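PDB 4MIY: inositol 2-dehydrogenase/D-chiro-inositol 3-dehydrogenase from Lactobacillus casei, which oxidises myo-inositol and D-chiro-inositol to their keto forms, using NAD as the hydride acceptor. Local coordinates for residues K107-K112 against P302-G307. Sequence-based numbering, arbitrary orientation.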
ATOM      1  N   LYS A 107     -14.710  26.687  32.775  0.89 33.72           N
ATOM      2  CA  LYS A 107     -13.916  27.792  33.263  0.89 32.70           C
ATOM      3  C   LYS A 107     -13.888  27.807  34.786  0.89 33.41           C
ATOM      4  O   LYS A 107     -12.947  28.234  35.382  0.89 32.04           O
ATOM      5  CB  LYS A 107     -14.451  29.090  32.675  0.89 34.70           C
ATOM      6  CG  LYS A 107     -13.806  30.331  33.127  0.89 35.25           C
ATOM      7  CD  LYS A 107     -12.353  30.336  32.908  0.89 35.47           C
ATOM      8  CE  LYS A 107     -11.663  31.420  33.672  0.89 43.31           C
ATOM      9  NZ  LYS A 107     -10.200  31.549  33.409  0.89 43.46           N
ATOM     10  N   ARG A 108     -14.921  27.261  35.374  1.00 31.72           N
ATOM     11  CA  ARG A 108     -14.985  27.235  36.796  1.00 35.89           C
ATOM     12  C   ARG A 108     -13.971  26.227  37.296  1.00 36.53           C
ATOM     13  O   ARG A 108     -13.257  26.503  38.224  1.00 35.15           O
ATOM     14  CB  ARG A 108     -16.363  26.876  37.274  1.00 31.93           C
ATOM     15  CG  ARG A 108     -17.223  28.091  37.499  1.00 37.79           C
ATOM     16  CD  ARG A 108     -18.523  27.664  38.093  1.00 39.54           C
ATOM     17  NE  ARG A 108     -19.375  26.940  37.166  1.00 41.22           N
ATOM     18  CZ  ARG A 108     -20.135  27.509  36.234  1.00 43.74           C
ATOM     19  NH1 ARG A 108     -20.171  28.825  36.099  1.00 43.59           N
ATOM     20  NH2 ARG A 108     -20.892  26.774  35.455  1.00 40.28           N
ATOM     21  N   ILE A 109     -13.933  25.075  36.637  1.00 31.22           N
ATOM     22  CA  ILE A 109     -13.030  24.003  37.006  1.00 29.03           C
ATOM     23  C   ILE A 109     -11.622  24.495  36.878  1.00 27.65           C
ATOM     24  O   ILE A 109     -10.849  24.349  37.790  1.00 31.95           O
ATOM     25  CB  ILE A 109     -13.277  22.759  36.199  1.00 26.77           C
ATOM     26  CG1 ILE A 109     -14.631  22.180  36.555  1.00 26.26           C
ATOM     27  CG2 ILE A 109     -12.219  21.730  36.452  1.00 22.51           C
ATOM     28  CD1 ILE A 109     -15.031  20.931  35.837  1.00 32.03           C
ATOM     29  N   VAL A 110     -11.307  25.136  35.784  1.00 27.04           N
ATOM     30  CA  VAL A 110     -10.013  25.723  35.606  1.00 28.25           C
ATOM     31  C   VAL A 110      -9.603  26.731  36.736  1.00 35.79           C
ATOM     32  O   VAL A 110      -8.489  26.720  37.228  1.00 32.94           O
ATOM     33  CB  VAL A 110      -9.911  26.346  34.224  1.00 31.67           C
ATOM     34  CG1 VAL A 110      -8.732  27.154  34.099  1.00 31.40           C
ATOM     35  CG2 VAL A 110      -9.858  25.243  33.184  1.00 28.14           C
ATOM     36  N   ASP A 111     -10.542  27.572  37.120  1.00 35.85           N
ATOM     37  CA  ASP A 111     -10.260  28.622  38.060  1.00 33.86           C
ATOM     38  C   ASP A 111     -10.021  28.026  39.417  1.00 34.49           C
ATOM     39  O   ASP A 111      -9.174  28.465  40.140  1.00 39.67           O
ATOM     40  CB  ASP A 111     -11.424  29.596  38.135  1.00 34.96           C
ATOM     41  CG  ASP A 111     -11.498  30.523  36.945  1.00 38.84           C
ATOM     42  OD1 ASP A 111     -10.480  30.733  36.269  1.00 40.08           O
ATOM     43  OD2 ASP A 111     -12.588  31.077  36.731  1.00 41.56           O
ATOM     44  N   LYS A 112     -10.782  27.026  39.749  1.00 33.84           N
ATOM     45  CA  LYS A 112     -10.622  26.362  41.003  1.00 30.30           C
ATOM     46  C   LYS A 112      -9.375  25.505  41.118  1.00 36.16           C
ATOM     47  O   LYS A 112      -8.682  25.537  42.094  1.00 36.76           O
ATOM     48  CB  LYS A 112     -11.806  25.506  41.267  1.00 29.73           C
ATOM     49  CG  LYS A 112     -11.754  24.972  42.601  1.00 33.82           C
ATOM     50  CD  LYS A 112     -12.944  24.260  42.924  1.00 27.26           C
ATOM     51  CE  LYS A 112     -13.150  24.248  44.380  1.00 35.27           C
ATOM     52  NZ  LYS A 112     -14.179  23.309  44.813  1.00 34.47           N
ATOM     53  N   PRO A 302      -3.742  15.168  28.969  1.00 17.51           N
ATOM     54  CA  PRO A 302      -4.603  16.314  28.739  1.00 17.06           C
ATOM     55  C   PRO A 302      -5.170  16.858  30.051  1.00 16.89           C
ATOM     56  O   PRO A 302      -5.636  16.121  30.850  1.00 18.98           O
ATOM     57  CB  PRO A 302      -5.720  15.729  27.856  1.00 17.01           C
ATOM     58  CG  PRO A 302      -5.051  14.678  27.130  1.00 17.68           C
ATOM     59  CD  PRO A 302      -4.106  14.050  28.091  1.00 16.29           C
ATOM     60  N   SER A 303      -5.138  18.176  30.184  1.00 17.74           N
ATOM     61  CA  SER A 303      -5.492  18.824  31.422  1.00 17.76           C
ATOM     62  C   SER A 303      -6.852  19.490  31.379  1.00 19.91           C
ATOM     63  O   SER A 303      -7.563  19.421  30.417  1.00 18.48           O
ATOM     64  CB  SER A 303      -4.453  19.873  31.753  1.00 19.35           C
ATOM     65  OG  SER A 303      -4.542  20.942  30.862  1.00 20.64           O
ATOM     66  N   ALA A 304      -7.176  20.167  32.457  1.00 19.93           N
ATOM     67  CA  ALA A 304      -8.412  20.889  32.507  1.00 21.24           C
ATOM     68  C   ALA A 304      -8.354  22.041  31.548  1.00 19.31           C
ATOM     69  O   ALA A 304      -9.357  22.415  31.006  1.00 20.44           O
ATOM     70  CB  ALA A 304      -8.699  21.373  33.905  1.00 22.38           C
ATOM     71  N   TRP A 305      -7.187  22.591  31.323  1.00 20.30           N
ATOM     72  CA  TRP A 305      -7.075  23.608  30.319  1.00 23.37           C
ATOM     73  C   TRP A 305      -7.451  23.048  28.929  1.00 22.57           C
ATOM     74  O   TRP A 305      -8.146  23.677  28.189  1.00 21.52           O
ATOM     75  CB  TRP A 305      -5.694  24.235  30.289  1.00 26.90           C
ATOM     76  CG  TRP A 305      -5.614  25.433  29.435  1.00 27.84           C
ATOM     77  CD1 TRP A 305      -5.061  25.531  28.228  1.00 30.75           C
ATOM     78  CD2 TRP A 305      -6.138  26.708  29.744  1.00 33.91           C
ATOM     79  NE1 TRP A 305      -5.190  26.796  27.752  1.00 34.69           N
ATOM     80  CE2 TRP A 305      -5.864  27.534  28.672  1.00 33.73           C
ATOM     81  CE3 TRP A 305      -6.810  27.227  30.834  1.00 34.25           C
ATOM     82  CZ2 TRP A 305      -6.231  28.863  28.656  1.00 38.56           C
ATOM     83  CZ3 TRP A 305      -7.168  28.553  30.816  1.00 36.69           C
ATOM     84  CH2 TRP A 305      -6.893  29.341  29.738  1.00 36.77           C
ATOM     85  N   ASP A 306      -6.916  21.888  28.589  1.00 20.24           N
ATOM     86  CA  ASP A 306      -7.308  21.192  27.373  1.00 20.18           C
ATOM     87  C   ASP A 306      -8.800  20.970  27.316  1.00 19.31           C
ATOM     88  O   ASP A 306      -9.405  21.136  26.312  1.00 18.39           O
ATOM     89  CB  ASP A 306      -6.549  19.866  27.262  1.00 17.52           C
ATOM     90  CG  ASP A 306      -5.069  20.065  27.044  1.00 20.61           C
ATOM     91  OD1 ASP A 306      -4.696  20.779  26.120  1.00 21.18           O
ATOM     92  OD2 ASP A 306      -4.304  19.511  27.797  1.00 19.24           O
ATOM     93  N   GLY A 307      -9.390  20.604  28.419  1.00 19.35           N
ATOM     94  CA  GLY A 307     -10.817  20.475  28.480  1.00 19.60           C
ATOM     95  C   GLY A 307     -11.568  21.763  28.217  1.00 22.35           C
ATOM     96  O   GLY A 307     -12.582  21.764  27.586  1.00 21.12           O
TER
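Val110 packs against Ala304 and Trp305 where helix 103-113 of the NAD-binding Rossmann domain meets the first turn of helix 304-323 in this Gfo/Idh/MocA-type enzyme. The CA atoms of Val110 and Ala304 lie 6.0 Å apart, and Ala304 suits that spacing because its lone methyl takes up little room. With CG1 anti to the backbone N (chi1 169°), the branched Val110 can offer its two methyls to two neighbours at once. CG2 rests over the first peptide of the helix, 3.6 Å from Ala304 O and 4.1 Å from Ala304 CB, while CG1 reaches the indole. Ile109 adds a looser touch, its CG2 4.4 Å from Ala304 CB, and also packs on Val83 and Leu84, tying the contact to helix 79-86 of the Rossmann domain. An alanine in place of Val110 would probably open a gap beside the indole edge and leave the Ala304 methyl with less apolar cover. Ser303 and Asp306 suit the helix start because their side chains can accept from N-H groups there, forming a capping box: Ser303 N donates to Asp306 OD2 at 2.9 Å, nearly straight at 170° and onto the anti lone pair, while Ser303 OG accepts a weak bond from Trp305 N. Asp306 also forms a salt bridge with Arg128 through its other oxygen. In Trp305, CG anti to its own N (chi1 -170°) swings the indole toward helix 103-113, and the second torsion presents the six-membered ring, whose flat apolar edge meets Val110 CG1 in plane, 3.8 Å from Trp305 CE3.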